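Local coordinates for 5' nucleotidase family protein (Staphylococcus aureus subsp. aureus, PDB 4Q7F), which belongs to the 5' nucleotidase family, pairing a calcineurin-like metallophosphoesterase domain that holds manganese and magnesium with a C-terminal 5'-nucleotidase domain, at residues K391-S396 against I472-Y477. Residues are numbered along the deposited sequence; the frame is centred on the assembly and turned at random.
Sequences KVLAVS and ICVNNY. With 3D1 ((2R,3S,5R)-5-(6-amino-9H-purin-9-yl)-tetrahydro-2-(hydroxymethyl)furan-3-ol), chain D.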
# COMPACT_ATOMS: atom_id res chain seq x y z
N LYS A 391 10.71 15.31 -6.29
CA LYS A 391 11.12 15.80 -7.56
C LYS A 391 10.49 17.15 -7.83
O LYS A 391 9.31 17.38 -7.51
CB LYS A 391 10.76 14.81 -8.67
CG LYS A 391 11.72 13.62 -8.76
CD LYS A 391 11.38 12.73 -9.94
CE LYS A 391 12.51 11.75 -10.23
NZ LYS A 391 12.82 10.88 -9.05
N VAL A 392 11.31 18.06 -8.36
CA VAL A 392 10.79 19.37 -8.78
C VAL A 392 10.53 19.23 -10.26
O VAL A 392 11.40 18.82 -11.01
CB VAL A 392 11.73 20.53 -8.49
CG1 VAL A 392 11.08 21.83 -8.96
CG2 VAL A 392 12.01 20.60 -7.01
N LEU A 393 9.30 19.51 -10.66
CA LEU A 393 8.87 19.38 -12.03
C LEU A 393 8.47 20.70 -12.62
O LEU A 393 7.91 21.51 -11.94
CB LEU A 393 7.63 18.47 -12.07
CG LEU A 393 7.85 17.08 -11.49
CD1 LEU A 393 6.56 16.27 -11.67
CD2 LEU A 393 9.02 16.42 -12.16
N ALA A 394 8.74 20.86 -13.91
CA ALA A 394 8.37 22.06 -14.65
C ALA A 394 7.04 21.77 -15.31
O ALA A 394 6.93 20.83 -16.12
CB ALA A 394 9.44 22.36 -15.68
N VAL A 395 6.05 22.58 -14.95
CA VAL A 395 4.69 22.43 -15.45
C VAL A 395 4.09 23.78 -15.85
O VAL A 395 4.40 24.82 -15.25
CB VAL A 395 3.77 21.75 -14.40
CG1 VAL A 395 4.24 20.32 -14.06
CG2 VAL A 395 3.70 22.57 -13.11
N SER A 396 3.23 23.78 -16.85
CA SER A 396 2.54 25.01 -17.22
C SER A 396 1.53 25.33 -16.12
O SER A 396 1.20 24.47 -15.30
CB SER A 396 1.80 24.83 -18.53
OG SER A 396 0.81 23.85 -18.40
N ILE A 472 7.12 22.75 -9.44
CA ILE A 472 6.41 22.18 -8.33
C ILE A 472 7.19 21.01 -7.74
O ILE A 472 7.73 20.18 -8.46
CB ILE A 472 4.96 21.78 -8.72
CG1 ILE A 472 4.17 21.29 -7.51
CG2 ILE A 472 4.95 20.73 -9.83
CD1 ILE A 472 2.69 21.10 -7.79
N CYS A 473 7.29 21.01 -6.43
CA CYS A 473 7.92 19.90 -5.70
C CYS A 473 6.83 18.89 -5.36
O CYS A 473 5.84 19.22 -4.66
CB CYS A 473 8.55 20.41 -4.40
SG CYS A 473 9.47 19.15 -3.53
N VAL A 474 6.98 17.67 -5.88
CA VAL A 474 6.05 16.60 -5.61
C VAL A 474 6.86 15.39 -5.14
O VAL A 474 8.09 15.34 -5.30
CB VAL A 474 5.20 16.23 -6.83
CG1 VAL A 474 4.56 17.48 -7.41
CG2 VAL A 474 6.04 15.52 -7.90
N ASN A 475 6.19 14.41 -4.53
CA ASN A 475 6.94 13.18 -4.14
C ASN A 475 7.12 12.24 -5.34
O ASN A 475 6.47 12.43 -6.38
CB ASN A 475 6.31 12.50 -2.94
CG ASN A 475 4.92 11.94 -3.22
OD1 ASN A 475 4.67 11.32 -4.24
ND2 ASN A 475 4.05 12.08 -2.26
N ASN A 476 7.98 11.24 -5.22
CA ASN A 476 8.26 10.37 -6.37
C ASN A 476 7.05 9.58 -6.84
O ASN A 476 6.94 9.25 -8.03
CB ASN A 476 9.41 9.41 -6.09
CG ASN A 476 9.07 8.38 -5.06
OD1 ASN A 476 8.94 8.68 -3.88
ND2 ASN A 476 8.94 7.14 -5.50
N TYR A 477 6.15 9.29 -5.91
CA TYR A 477 4.90 8.56 -6.21
C TYR A 477 4.10 9.41 -7.17
O TYR A 477 3.70 8.95 -8.24
CB TYR A 477 4.11 8.34 -4.90
CG TYR A 477 2.85 7.53 -5.01
CD1 TYR A 477 2.90 6.14 -5.00
CD2 TYR A 477 1.60 8.15 -5.04
CE1 TYR A 477 1.75 5.38 -5.07
CE2 TYR A 477 0.43 7.40 -5.10
CZ TYR A 477 0.52 6.01 -5.11
OH TYR A 477 -0.62 5.26 -5.16
O5' 3D1 D . -2.62 1.74 -5.14
C5' 3D1 D . -1.65 2.60 -4.54
C4' 3D1 D . -0.69 1.81 -3.67
O4' 3D1 D . 0.38 2.69 -3.34
C1' 3D1 D . 0.38 3.03 -1.95
N9 3D1 D . 0.66 4.48 -1.80
C4 3D1 D . 1.90 4.95 -1.78
N3 3D1 D . 3.12 4.37 -1.86
C2 3D1 D . 4.24 5.12 -1.81
N1 3D1 D . 4.21 6.47 -1.68
C6 3D1 D . 3.06 7.17 -1.59
N6 3D1 D . 3.08 8.53 -1.46
C5 3D1 D . 1.79 6.41 -1.65
N7 3D1 D . 0.47 6.69 -1.59
C8 3D1 D . -0.21 5.52 -1.70
C2' 3D1 D . -0.94 2.53 -1.38
C3' 3D1 D . -1.24 1.37 -2.31
O3' 3D1 D . -0.53 0.21 -1.85
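K391 and V474 form an antiparallel hydrogen-bonded pair. K391 N donates to V474 O at 2.8 Å. V474 N returns a bond to K391 O at 2.9 Å. V392 faces C473 in a non-hydrogen-bonded pair. Here V392 CA lies 3.2 Å from I472 O, a CA-H...O contact, and V392 CG2 meets C473 CB on the face covered by S355 of helix 342-355. L393 closes a second hydrogen-bonded pair with I472. L393 N donates to I472 O at 2.8 Å. I472 N donates to L393 O at 2.9 Å. The side chains of L393 and V474 cross at about a right angle, with L393 CD1 3.9 Å from V474 CG2, on the face that also bears K391 and I472. V395 adds CG2 against I472 CG2 at 4.0 Å. I472 CG1 is anti to the backbone N (chi1 -175°), and CG2, in the branch between N and carbonyl carbon, does the touching. N475 is the N-cap of the next helix, its OD1 bonded to R478 N. 3D1 C5 lies 3.4 Å above the Y477 ring plane, over its centre; the W170 ring also meets the Y477 ring. Four backbone bonds and aliphatic packing join the two strands; strand 469-475 ends at pocket residue N475, and the following helix brings in Y477, another.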